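Long-range contacts in gamma-glutamyltranspeptidase (Streptomyces lincolnensis, PDB 6J3A), which probably works as an N-terminal-nucleophile (Ntn) enzyme of the gamma-glutamyltranspeptidase family and is a homologue of the glutamyltranspeptidase-like protein LmbA: residues Ala40-Phe45 with Trp115-Leu119; Pro99-Leu104 with Thr233-Ser237; Val152-Arg156 with Tyr170-Ala176; Asp369-Thr373 with Pro549-Pro554; Asp534-Asn540 with Val557-Met563. All blocks are in the same frame, centred on the assembly; numbering follows the deposited sequence.

Contact 1 of 5, residues Ala40-Phe45 with Trp115-Leu119; sequences AVAGAF and WMLLL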
# COMPACT_ATOMS: atom_id res chain seq x y z
N ALA A 40 12.73 -1.70 -12.77
CA ALA A 40 13.68 -1.26 -11.76
C ALA A 40 14.48 -0.03 -12.20
O ALA A 40 14.77 0.85 -11.38
CB ALA A 40 14.61 -2.39 -11.39
N VAL A 41 14.83 0.01 -13.49
CA VAL A 41 15.50 1.18 -14.05
C VAL A 41 14.62 2.41 -13.87
O VAL A 41 15.05 3.41 -13.29
CB VAL A 41 15.88 0.98 -15.54
CG1 VAL A 41 16.41 2.28 -16.15
CG2 VAL A 41 16.95 -0.09 -15.67
N ALA A 42 13.37 2.33 -14.32
CA ALA A 42 12.41 3.43 -14.16
C ALA A 42 12.28 3.89 -12.72
O ALA A 42 12.40 5.08 -12.43
CB ALA A 42 11.06 3.02 -14.68
N GLY A 43 12.03 2.94 -11.84
CA GLY A 43 11.92 3.22 -10.41
C GLY A 43 13.14 3.90 -9.83
O GLY A 43 13.02 4.78 -8.98
N ALA A 44 14.32 3.50 -10.29
CA ALA A 44 15.59 4.02 -9.77
C ALA A 44 15.78 5.49 -10.06
O ALA A 44 16.25 6.23 -9.20
CB ALA A 44 16.75 3.23 -10.34
N PHE A 45 15.42 5.90 -11.27
CA PHE A 45 15.50 7.30 -11.66
C PHE A 45 14.40 8.13 -11.00
O PHE A 45 14.58 9.31 -10.74
CB PHE A 45 15.50 7.43 -13.19
CG PHE A 45 16.82 7.09 -13.82
CD1 PHE A 45 17.20 5.77 -13.99
CD2 PHE A 45 17.71 8.10 -14.21
CE1 PHE A 45 18.43 5.45 -14.55
CE2 PHE A 45 18.93 7.78 -14.79
CZ PHE A 45 19.30 6.46 -14.96
N TRP A 115 22.74 0.98 -14.38
CA TRP A 115 21.35 0.94 -14.85
C TRP A 115 21.27 0.87 -16.37
O TRP A 115 20.33 0.28 -16.92
CB TRP A 115 20.57 2.17 -14.35
CG TRP A 115 20.35 2.19 -12.86
CD1 TRP A 115 20.75 3.16 -11.98
CD2 TRP A 115 19.66 1.21 -12.08
NE1 TRP A 115 20.36 2.84 -10.70
CE2 TRP A 115 19.70 1.65 -10.73
CE3 TRP A 115 19.02 0.00 -12.38
CZ2 TRP A 115 19.11 0.93 -9.70
CZ3 TRP A 115 18.44 -0.72 -11.35
CH2 TRP A 115 18.49 -0.25 -10.02
N MET A 116 22.25 1.47 -17.05
CA MET A 116 22.32 1.41 -18.50
C MET A 116 22.65 0.00 -18.94
O MET A 116 22.09 -0.49 -19.91
CB MET A 116 23.37 2.38 -19.06
CG MET A 116 23.00 3.85 -19.04
SD MET A 116 21.33 4.24 -19.60
CE MET A 116 20.49 4.29 -18.02
N LEU A 117 23.57 -0.64 -18.23
CA LEU A 117 23.93 -2.03 -18.53
C LEU A 117 22.74 -2.95 -18.35
O LEU A 117 22.46 -3.79 -19.20
CB LEU A 117 25.09 -2.53 -17.66
CG LEU A 117 26.48 -2.67 -18.30
CD1 LEU A 117 27.39 -3.42 -17.34
CD2 LEU A 117 26.49 -3.40 -19.63
N LEU A 118 22.06 -2.79 -17.22
CA LEU A 118 20.86 -3.57 -16.92
C LEU A 118 19.83 -3.43 -18.04
O LEU A 118 19.37 -4.43 -18.59
CB LEU A 118 20.26 -3.15 -15.58
CG LEU A 118 19.21 -4.13 -15.03
CD1 LEU A 118 19.81 -5.47 -14.62
CD2 LEU A 118 18.52 -3.50 -13.83
N LEU A 119 19.49 -2.20 -18.37
CA LEU A 119 18.56 -1.93 -19.45
C LEU A 119 19.01 -2.56 -20.77
O LEU A 119 18.21 -3.17 -21.47
CB LEU A 119 18.36 -0.41 -19.62
CG LEU A 119 17.13 0.08 -20.40
CD1 LEU A 119 15.83 -0.43 -19.79
CD2 LEU A 119 17.10 1.59 -20.45

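Contact 2 of 5, residues Pro99-Leu104 with Thr233-Ser237; sequences PGTGPL and TMDTS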
# COMPACT_ATOMS: atom_id res chain seq x y z
N PRO A 99 37.12 12.94 4.33
CA PRO A 99 35.99 13.78 4.74
C PRO A 99 34.61 13.20 4.42
O PRO A 99 34.45 12.49 3.42
CB PRO A 99 36.21 15.08 3.96
CG PRO A 99 37.65 15.10 3.59
CD PRO A 99 38.07 13.67 3.46
N GLY A 100 33.63 13.52 5.26
CA GLY A 100 32.24 13.14 5.02
C GLY A 100 31.61 13.85 3.84
O GLY A 100 30.63 13.36 3.28
N THR A 101 32.15 15.00 3.46
CA THR A 101 31.60 15.81 2.38
C THR A 101 32.66 16.21 1.36
O THR A 101 33.84 15.96 1.53
CB THR A 101 30.98 17.07 2.97
OG1 THR A 101 31.98 17.79 3.70
CG2 THR A 101 29.83 16.70 3.92
N GLY A 102 32.21 16.83 0.28
CA GLY A 102 33.13 17.44 -0.67
C GLY A 102 33.63 16.46 -1.71
O GLY A 102 33.35 15.27 -1.61
N PRO A 103 34.38 16.96 -2.72
CA PRO A 103 34.80 16.18 -3.87
C PRO A 103 35.94 15.19 -3.61
O PRO A 103 36.17 14.32 -4.45
CB PRO A 103 35.22 17.25 -4.89
CG PRO A 103 35.68 18.38 -4.06
CD PRO A 103 34.87 18.34 -2.80
N LEU A 104 36.63 15.30 -2.47
CA LEU A 104 37.62 14.28 -2.06
C LEU A 104 36.96 12.94 -1.68
O LEU A 104 37.60 11.90 -1.77
CB LEU A 104 38.51 14.74 -0.90
CG LEU A 104 39.59 15.80 -1.17
CD1 LEU A 104 40.15 16.27 0.16
CD2 LEU A 104 40.69 15.25 -2.05
N THR A 233 36.12 23.33 -2.81
CA THR A 233 34.84 23.16 -2.16
C THR A 233 35.06 22.92 -0.68
O THR A 233 35.86 22.08 -0.29
CB THR A 233 34.10 21.95 -2.77
OG1 THR A 233 34.02 22.11 -4.19
CG2 THR A 233 32.71 21.81 -2.21
N MET A 234 34.33 23.66 0.15
CA MET A 234 34.36 23.46 1.58
C MET A 234 33.88 22.04 1.90
O MET A 234 32.99 21.51 1.22
CB MET A 234 33.44 24.46 2.25
CG MET A 234 33.26 24.33 3.76
SD MET A 234 34.80 24.64 4.63
CE MET A 234 34.93 26.42 4.49
N ASP A 235 34.48 21.44 2.92
CA ASP A 235 34.03 20.13 3.40
C ASP A 235 34.05 20.06 4.93
O ASP A 235 34.19 21.08 5.59
CB ASP A 235 34.85 19.03 2.73
CG ASP A 235 36.31 19.06 3.12
OD1 ASP A 235 36.66 19.45 4.26
OD2 ASP A 235 37.11 18.64 2.28
N THR A 236 33.89 18.85 5.48
CA THR A 236 33.88 18.64 6.94
C THR A 236 35.18 19.03 7.68
O THR A 236 35.13 19.30 8.88
CB THR A 236 33.56 17.17 7.30
OG1 THR A 236 34.44 16.29 6.58
CG2 THR A 236 32.11 16.82 6.97
N SER A 237 36.31 19.03 6.98
CA SER A 237 37.61 19.49 7.54
C SER A 237 37.62 20.97 7.95
O SER A 237 38.35 21.35 8.87
CB SER A 237 38.77 19.23 6.55
OG SER A 237 38.74 20.13 5.44
O HOH W 1 36.19 16.79 0.02

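Contact 3 of 5, residues Val152-Arg156 with Tyr170-Ala176; sequences VETVR and YLPGGKA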
# COMPACT_ATOMS: atom_id res chain seq x y z
N VAL A 152 17.54 19.60 3.88
CA VAL A 152 18.00 20.88 3.34
C VAL A 152 18.23 21.89 4.47
O VAL A 152 19.30 22.50 4.54
CB VAL A 152 17.02 21.44 2.28
CG1 VAL A 152 17.38 22.87 1.91
CG2 VAL A 152 17.04 20.57 1.03
N GLU A 153 17.26 22.05 5.37
CA GLU A 153 17.40 22.99 6.50
C GLU A 153 18.65 22.73 7.37
O GLU A 153 19.22 23.67 7.92
CB GLU A 153 16.15 23.02 7.40
CG GLU A 153 14.90 23.67 6.79
CD GLU A 153 15.01 25.17 6.55
OE1 GLU A 153 16.00 25.79 6.97
OE2 GLU A 153 14.08 25.72 5.91
N THR A 154 19.09 21.47 7.47
CA THR A 154 20.31 21.11 8.21
C THR A 154 21.61 21.70 7.64
O THR A 154 22.59 21.91 8.37
CB THR A 154 20.56 19.57 8.27
OG1 THR A 154 20.79 19.05 6.95
CG2 THR A 154 19.40 18.85 8.91
N VAL A 155 21.62 21.92 6.33
CA VAL A 155 22.77 22.44 5.59
C VAL A 155 22.41 23.76 4.94
O VAL A 155 22.86 24.06 3.83
CB VAL A 155 23.28 21.44 4.51
CG1 VAL A 155 23.94 20.23 5.16
CG2 VAL A 155 22.17 21.01 3.54
N ARG A 156 21.59 24.56 5.61
CA ARG A 156 21.14 25.83 5.05
C ARG A 156 22.32 26.79 4.95
O ARG A 156 22.56 27.38 3.90
CB ARG A 156 20.03 26.46 5.89
CG ARG A 156 19.55 27.81 5.34
CD ARG A 156 18.49 28.47 6.20
NE ARG A 156 17.16 28.08 5.78
CZ ARG A 156 16.53 28.51 4.68
NH1 ARG A 156 17.11 29.37 3.84
NH2 ARG A 156 15.32 28.07 4.40
N TYR A 170 17.87 23.98 -4.26
CA TYR A 170 17.11 23.56 -3.08
C TYR A 170 16.59 24.69 -2.17
O TYR A 170 15.74 24.45 -1.32
CB TYR A 170 17.92 22.55 -2.26
CG TYR A 170 18.05 21.21 -2.97
CD1 TYR A 170 16.96 20.33 -3.05
CD2 TYR A 170 19.23 20.84 -3.60
CE1 TYR A 170 17.06 19.11 -3.71
CE2 TYR A 170 19.34 19.61 -4.27
CZ TYR A 170 18.26 18.75 -4.32
OH TYR A 170 18.37 17.55 -4.98
N LEU A 171 17.10 25.90 -2.37
CA LEU A 171 16.66 27.08 -1.63
C LEU A 171 16.32 28.21 -2.60
O LEU A 171 16.77 29.34 -2.40
CB LEU A 171 17.74 27.53 -0.65
CG LEU A 171 18.18 26.61 0.49
CD1 LEU A 171 19.30 27.28 1.28
CD2 LEU A 171 17.03 26.29 1.43
N PRO A 172 15.54 27.93 -3.66
CA PRO A 172 15.15 29.03 -4.55
C PRO A 172 14.43 30.12 -3.76
O PRO A 172 13.45 29.82 -3.06
CB PRO A 172 14.18 28.38 -5.54
CG PRO A 172 13.66 27.17 -4.82
CD PRO A 172 14.80 26.69 -3.98
N GLY A 173 14.95 31.35 -3.83
CA GLY A 173 14.49 32.47 -3.00
C GLY A 173 14.67 32.25 -1.50
O GLY A 173 13.97 32.86 -0.70
N GLY A 174 15.59 31.39 -1.12
CA GLY A 174 15.73 30.99 0.29
C GLY A 174 14.66 30.06 0.84
O GLY A 174 14.65 29.75 2.03
N LYS A 175 13.77 29.58 -0.04
CA LYS A 175 12.64 28.73 0.35
C LYS A 175 13.03 27.26 0.23
O LYS A 175 13.26 26.76 -0.88
CB LYS A 175 11.40 29.03 -0.51
N ALA A 176 13.11 26.59 1.38
CA ALA A 176 13.31 25.15 1.44
C ALA A 176 12.07 24.39 0.94
O ALA A 176 10.96 24.95 0.94
CB ALA A 176 13.64 24.73 2.86

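Contact 4 of 5, residues Asp369-Thr373 with Pro549-Pro554; sequences DLVAT and PRGMRP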
# COMPACT_ATOMS: atom_id res chain seq x y z
N ASP A 369 39.91 1.43 17.21
CA ASP A 369 39.65 1.50 18.66
C ASP A 369 38.82 2.73 19.11
O ASP A 369 38.35 2.78 20.25
CB ASP A 369 40.97 1.41 19.46
CG ASP A 369 42.05 2.40 18.96
OD1 ASP A 369 41.78 3.20 18.04
OD2 ASP A 369 43.18 2.36 19.49
N LEU A 370 38.65 3.71 18.22
CA LEU A 370 38.04 5.01 18.55
C LEU A 370 36.56 4.91 18.92
O LEU A 370 35.76 4.34 18.16
CB LEU A 370 38.18 5.99 17.39
CG LEU A 370 37.48 7.37 17.51
CD1 LEU A 370 38.38 8.40 18.18
CD2 LEU A 370 37.00 7.86 16.15
N VAL A 371 36.20 5.54 20.04
CA VAL A 371 34.83 5.55 20.58
C VAL A 371 34.01 6.80 20.18
O VAL A 371 34.30 7.92 20.62
CB VAL A 371 34.85 5.45 22.13
CG1 VAL A 371 33.45 5.47 22.72
CG2 VAL A 371 35.57 4.18 22.56
N ALA A 372 32.96 6.59 19.38
CA ALA A 372 31.94 7.61 19.12
C ALA A 372 31.24 7.86 20.45
O ALA A 372 30.80 6.91 21.10
CB ALA A 372 30.90 7.12 18.12
N THR A 373 31.17 9.12 20.85
CA THR A 373 30.33 9.49 21.98
C THR A 373 29.62 10.80 21.66
O THR A 373 30.18 11.68 20.98
CB THR A 373 31.10 9.54 23.34
OG1 THR A 373 30.17 9.43 24.43
CG2 THR A 373 31.96 10.81 23.51
N PRO A 549 32.44 10.66 11.19
CA PRO A 549 33.82 10.47 11.66
C PRO A 549 34.24 9.07 12.20
O PRO A 549 35.23 8.97 12.94
CB PRO A 549 33.90 11.49 12.81
CG PRO A 549 32.53 11.41 13.42
CD PRO A 549 31.57 11.15 12.28
N ARG A 550 33.50 8.02 11.84
CA ARG A 550 33.93 6.61 12.04
C ARG A 550 34.13 6.16 13.50
O ARG A 550 35.03 5.36 13.79
CB ARG A 550 35.24 6.28 11.29
CG ARG A 550 35.40 6.80 9.88
CD ARG A 550 34.50 6.07 8.91
NE ARG A 550 34.86 4.67 8.69
CZ ARG A 550 35.66 4.21 7.73
NH1 ARG A 550 36.28 5.02 6.88
NH2 ARG A 550 35.86 2.90 7.63
N GLY A 551 33.30 6.63 14.42
CA GLY A 551 33.38 6.08 15.77
C GLY A 551 32.77 4.68 15.93
O GLY A 551 32.18 4.13 14.99
N MET A 552 32.98 4.09 17.10
CA MET A 552 32.22 2.91 17.54
C MET A 552 31.64 3.13 18.94
O MET A 552 32.15 3.95 19.70
CB MET A 552 33.09 1.66 17.49
CG MET A 552 33.75 1.18 18.77
SD MET A 552 34.72 -0.32 18.46
CE MET A 552 33.96 -1.45 19.63
N ARG A 553 30.57 2.41 19.25
CA ARG A 553 29.92 2.51 20.56
C ARG A 553 29.95 1.13 21.22
O ARG A 553 29.11 0.29 20.92
CB ARG A 553 28.50 3.03 20.42
CG ARG A 553 28.42 4.43 19.81
CD ARG A 553 27.10 4.70 19.09
NE ARG A 553 26.08 5.36 19.93
CZ ARG A 553 24.77 5.07 19.98
NH1 ARG A 553 24.24 4.07 19.26
NH2 ARG A 553 23.96 5.77 20.78
N PRO A 554 30.93 0.89 22.11
CA PRO A 554 31.10 -0.44 22.69
C PRO A 554 29.88 -0.95 23.45
O PRO A 554 29.30 -0.22 24.25
CB PRO A 554 32.28 -0.26 23.66
CG PRO A 554 33.06 0.88 23.10
CD PRO A 554 32.03 1.80 22.51

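Contact 5 of 5, residues Asp534-Asn540 with Val557-Met563; sequences DAPNWHN and VTVEARM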
# COMPACT_ATOMS: atom_id res chain seq x y z
N ASP A 534 7.04 -5.84 9.81
CA ASP A 534 6.39 -5.25 11.00
C ASP A 534 7.11 -5.63 12.29
O ASP A 534 7.21 -4.81 13.19
CB ASP A 534 4.93 -5.68 11.14
CG ASP A 534 3.96 -4.88 10.26
OD1 ASP A 534 4.39 -4.22 9.28
OD2 ASP A 534 2.75 -4.95 10.55
N ALA A 535 7.61 -6.86 12.37
CA ALA A 535 8.24 -7.36 13.59
C ALA A 535 9.22 -6.33 14.18
O ALA A 535 9.97 -5.68 13.43
CB ALA A 535 8.95 -8.67 13.34
N PRO A 536 9.21 -6.18 15.52
CA PRO A 536 10.22 -5.37 16.18
C PRO A 536 11.61 -5.76 15.72
O PRO A 536 11.95 -6.95 15.72
CB PRO A 536 10.03 -5.68 17.67
CG PRO A 536 8.59 -6.02 17.78
CD PRO A 536 8.25 -6.73 16.50
N ASN A 537 12.38 -4.77 15.27
CA ASN A 537 13.73 -4.98 14.77
C ASN A 537 14.70 -4.23 15.69
O ASN A 537 14.27 -3.45 16.56
CB ASN A 537 13.83 -4.51 13.31
CG ASN A 537 14.85 -5.31 12.49
OD1 ASN A 537 15.82 -5.79 13.02
ND2 ASN A 537 14.62 -5.43 11.19
N TRP A 538 15.99 -4.51 15.53
CA TRP A 538 17.04 -3.97 16.40
C TRP A 538 18.36 -3.94 15.64
O TRP A 538 18.49 -4.56 14.60
CB TRP A 538 17.21 -4.84 17.65
CG TRP A 538 17.77 -6.24 17.34
CD1 TRP A 538 19.08 -6.64 17.41
CD2 TRP A 538 17.03 -7.37 16.86
NE1 TRP A 538 19.20 -7.95 17.02
CE2 TRP A 538 17.96 -8.43 16.67
CE3 TRP A 538 15.68 -7.60 16.56
CZ2 TRP A 538 17.58 -9.69 16.21
CZ3 TRP A 538 15.30 -8.87 16.11
CH2 TRP A 538 16.25 -9.89 15.93
N HIS A 539 19.35 -3.25 16.20
CA HIS A 539 20.73 -3.25 15.68
C HIS A 539 21.70 -2.97 16.80
O HIS A 539 21.30 -2.46 17.84
CB HIS A 539 20.91 -2.19 14.59
CG HIS A 539 20.94 -0.78 15.11
ND1 HIS A 539 22.11 -0.04 15.20
CD2 HIS A 539 19.95 0.04 15.54
CE1 HIS A 539 21.82 1.17 15.66
NE2 HIS A 539 20.52 1.23 15.88
N ASN A 540 22.97 -3.31 16.58
CA ASN A 540 24.06 -2.87 17.46
C ASN A 540 25.00 -1.90 16.75
O ASN A 540 24.99 -1.81 15.52
CB ASN A 540 24.82 -4.07 18.04
CG ASN A 540 25.84 -4.66 17.08
OD1 ASN A 540 26.94 -4.13 16.91
ND2 ASN A 540 25.50 -5.79 16.47
N VAL A 557 23.45 -1.49 21.89
CA VAL A 557 22.39 -2.11 21.09
C VAL A 557 21.08 -1.31 21.18
O VAL A 557 20.69 -0.83 22.25
CB VAL A 557 22.20 -3.59 21.49
CG1 VAL A 557 21.54 -3.72 22.85
CG2 VAL A 557 21.41 -4.33 20.42
N THR A 558 20.40 -1.19 20.04
CA THR A 558 19.20 -0.36 19.95
C THR A 558 17.99 -1.19 19.52
O THR A 558 17.94 -1.68 18.40
CB THR A 558 19.43 0.81 18.98
OG1 THR A 558 20.59 1.54 19.38
CG2 THR A 558 18.22 1.77 18.95
N VAL A 559 17.02 -1.32 20.43
CA VAL A 559 15.74 -2.01 20.14
C VAL A 559 14.59 -1.01 19.99
O VAL A 559 14.63 0.08 20.57
CB VAL A 559 15.35 -3.05 21.21
CG1 VAL A 559 16.42 -4.14 21.31
CG2 VAL A 559 15.10 -2.42 22.58
N GLU A 560 13.57 -1.39 19.22
CA GLU A 560 12.34 -0.61 19.11
C GLU A 560 11.56 -0.71 20.41
O GLU A 560 11.62 -1.72 21.11
CB GLU A 560 11.48 -1.07 17.94
CG GLU A 560 12.07 -0.76 16.58
CD GLU A 560 11.16 -1.13 15.42
OE1 GLU A 560 10.87 -0.24 14.59
OE2 GLU A 560 10.73 -2.29 15.31
N ALA A 561 10.80 0.34 20.72
CA ALA A 561 10.01 0.39 21.95
C ALA A 561 8.94 -0.70 22.03
O ALA A 561 8.49 -1.00 23.13
CB ALA A 561 9.36 1.76 22.11
N ARG A 562 8.55 -1.27 20.89
CA ARG A 562 7.48 -2.29 20.85
C ARG A 562 8.00 -3.72 20.96
O ARG A 562 7.21 -4.65 20.97
CB ARG A 562 6.51 -2.14 19.66
CG ARG A 562 7.05 -1.39 18.45
CD ARG A 562 5.98 -1.08 17.42
NE ARG A 562 5.66 -2.25 16.64
CZ ARG A 562 6.42 -2.78 15.68
NH1 ARG A 562 7.60 -2.26 15.32
NH2 ARG A 562 5.98 -3.87 15.06
N MET A 563 9.32 -3.89 21.05
CA MET A 563 9.90 -5.14 21.53
C MET A 563 9.50 -5.32 23.00
O MET A 563 9.38 -4.33 23.73
CB MET A 563 11.42 -5.13 21.38
CG MET A 563 12.12 -6.43 21.80
SD MET A 563 13.78 -6.62 21.11
CE MET A 563 13.39 -7.06 19.42

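Contact 1 of 5, residues Ala40-Phe45 with Trp115-Leu119
Trp115 and Phe45 both carry CG beside their own backbone N and turned away from the carbonyl carbon (chi1 -67° for Trp115), and with this shared choice the two rings reach past one another from opposing helices. The indole is thereby laid along the surface of the segment Ala40-Phe45. Ala44 presents its methyl to one face of the ring, its CB lying 3.7 Å from the centroid of the Trp115 six-membered ring, a clear CH-pi contact. The carbonyl O of Ala40 sits over a face of the indole too, 4.0 Å from Trp115 CZ3. Phe45 comes in differently: its edge is directed at the face of the five-membered ring, an offset edge-to-face pair with the planes at 61°. Phe45 CE1 also reaches Trp115 CB, at 3.9 Å.

Val41 fills in beside the ring with a single branch. Its CG2 approaches Trp115 CE3 at 3.9 Å and touches Leu118 CD2 and Leu119 CB as well. Met116 begins by pointing off its helix on the far side, but bends at chi2 and chi3 to bring CE within 3.9 Å of Phe45 CZ. No hydrogen bond crosses between the segments, so apolar packing, with the CH-pi and ring contacts, makes up this buried interface.

Around it, Ala40 rests on Val434 and Trp115 on Ala436 of strand 433-436, while Val41 and Phe45 also touch helix 127-140. The two segments run nearly antiparallel (156°), and the indole fits among Ala40, Val41, Ala44 and Phe45 as a knob into a hole, helix packing in a layer lying on a sheet, consistent with the layered Ntn fold.

Contact 2 of 5, residues Pro99-Leu104 with Thr233-Ser237
The irregular chain of Pro99-Leu104 passes along Thr233-Ser237 in the reverse direction, approaching most closely where the CA atoms of Gly102 and Asp235 lie 5.0 Å apart, a spacing eased by the lack of a side chain on Gly102. Two threonine hydroxyls each accept from a backbone N-H across the contact. Gly100 N donates to Thr236 OG1 at 3.2 Å, a somewhat bent bond. In return Thr236 N approaches Thr101 OG1 at 2.8 Å, but with an angle at hydrogen of 121° this bond is weak. In both threonines OG1 stands between the backbone N and the carbonyl carbon (chi1 58° in Thr101), which sends the two hydroxyls toward the facing backbone. CG2 of Thr236 packs against the hydroxyl and methyl of Thr101.

Asp235 splits its carboxylate between two tasks. OD1 accepts from Ser237 N at 2.8 Å, closing an Asx turn within its own segment. OD2 belongs to the interface: a water donates to it at 3.1 Å, donates to Thr101 O at 2.9 Å, and accepts from Leu104 N at 2.9 Å. One ordered solvent molecule thus satisfies two atoms of one loop and one of the other segment. Pro99 CB and CG lie against the same OD2. At the other end Pro103 CD meets Thr233 CB at 3.7 Å, whereas the hydroxyl of Thr233 turns to Arg231 O.

The arrangement is a buried docking of a loop, between helices 87-92 and 111-122, against a short strand and the turn after it. Thr233 and Met234 pair with strand 240-241, Met234 O receives Trp163 NE1, Gly102 is backbone-bonded to Ser445, and Leu104 O meets the hydroxyl of Tyr90 in helix 87-92.

Contact 3 of 5, residues Val152-Arg156 with Tyr170-Ala176
Gly174 O is gripped by both terminal nitrogens of Arg156, NH1 at 3.1 Å and NH2 at 3.0 Å. This is an end-on, two-nitrogen clasp of one carbonyl, by which an arginine in the first turn of a helix fastens a glycine-containing loop. The oxygen lies close to the guanidinium plane, and the two donors come from the same face of the peptide, tilted about 25° from the carbonyl plane.

The NE-NH2 edge of the guanidinium is held within its own segment. Glu153 receives it side-on, with NE to OE1 at 2.8 Å and NH2 to OE2 at 3.1 Å, both on the syn sides of the carboxylate. NH1 has a further partner in Glu160, one turn along helix 156-161. Bonds on several edges leave the group little freedom to rotate, and the two nearby carboxylates should favour its positive charge. The chain reaches this place by running extended from CA, with CG anti to the backbone N (chi1 179°), before bending at chi3.

Leu171 covers one face of the guanidinium, its CD2 lying near NH1 and NH2. It is the first residue to leave the helix that ends at Tyr170, and Leu171 O accepts from Gly174 N, holding the turn that presents the gripped carbonyl. Positive phi favours glycine at both Gly173 and Gly174 of this turn. Ala176, farther along, sets its CB 3.2 Å from Glu153 OE2.

Val152 of helix 146-154 adds apolar contacts with Tyr170 and Leu171. Its CG2 meets Tyr170 CB at 3.9 Å, and its CG1 packs 3.5 Å from Leu171 CD2.

Contact 4 of 5, residues Asp369-Thr373 with Pro549-Pro554
Pro549, preceded by a cis peptide bond, has its carbonyl O 3.8 Å from Leu370 CD2, in van der Waals contact, and the same methyl lies near the carbonyl O of the next residue, Arg550. Leu370 arrives there because its CG is anti to the backbone N (chi1 175°), swinging the branched end toward the other loop. Arg550 itself turns its side chain elsewhere, to Gly545 O, to Thr463 O and to a cation-pi contact with Trp464. The CA atoms come nearest at Gly551 and Ala372, and the methyl of Ala372 sits directly on this bare position, CB 3.6 Å from Gly551 CA.

Met552 supplies the polar links. Its N donates to Leu370 O at 3.0 Å. Its O is approached twice from across the contact: by Ala372 N at 2.8 Å, in a bond bent enough to be weak, and by Val371 CA in a C-H...O contact of 3.2 Å. One residue therefore addresses the atoms on both sides of Val371, through two backbone bonds, one of them weak, between irregular loops.

Arg553 follows with an aliphatic touch, its CG 3.7 Å from Ala372 O, while the guanidinium forms a salt bridge with Asp541. Pro554 ends the walk: its ring meets Val371 at about a right angle, CD against CG1 at 3.9 Å.

The contact lies partly open at the surface. Segment 549-554 belongs to the connection between strands 538-540 and 556-560, and is tied back on itself by backbone bonds from Gly551 to Gly545 and from Arg553 to Asp541; segment 369-373 comes from the long irregular passage between helix 334-341 and strand 424-428.

Contact 5 of 5, residues Asp534-Asn540 with Val557-Met563
Pro536 CG lies over one face of the Arg562 guanidinium, and Asp534 O stands at its edge, although the very short separation from NH2 makes the details of that bond doubtful. Trp538, stacked on His512 of helix 506-519, belongs to an antiparallel pair of strands in which 556-560 is the middle member of a small mixed sheet, flanked by 538-540 and 577-581.

His539 and Thr558 form the hydrogen-bonded pair, with His539 N to Thr558 O at 3.0 Å and a nearly straight return bond from Thr558 N to His539 O at 2.7 Å. Trp538 with Val559 and Asn540 with Val557 make the adjoining non-hydrogen-bonded pairs. The imidazole lies beside Thr558, NE2 3.3 Å from its CB, because His539 CG stands between its backbone N and carbonyl carbon (chi1 73°).

Next along the chain, Glu560 OE2 accepts from Asn537 N at 3.0 Å, met from above the carboxylate plane, and also forms a salt bridge to Arg562 NH1 at 3.1 Å. OE1 is held by Arg608. A type I turn from Glu560 then brings Met563 back to the indole, its CE 3.7 Å from Trp538 CE3.

Along the chain, contacts 1 and 2 interlock, because Pro99-Leu104 lies between the segments of contact 1 and Trp115-Leu119 between those of contact 2; contact 3 falls wholly between the two segments of contact 2. Contacts 4 and 5 interlock likewise, Pro549-Pro554 lying between the paired strands of contact 5, with centres 21 Å apart. Contact 1 joins two helices beside strand 433-436; contact 2 sets a loop on a short strand and turn, contact 3 a loop on two helix ends, contact 4 loop on loop. Contact 2 comes within about 7 Å, nearest atoms, of both 3 and 4. Contacts 4 and 5 lie across the chain's centre from contact 1. Together they illustrate how one chain of this family joins pieces near and far in sequence.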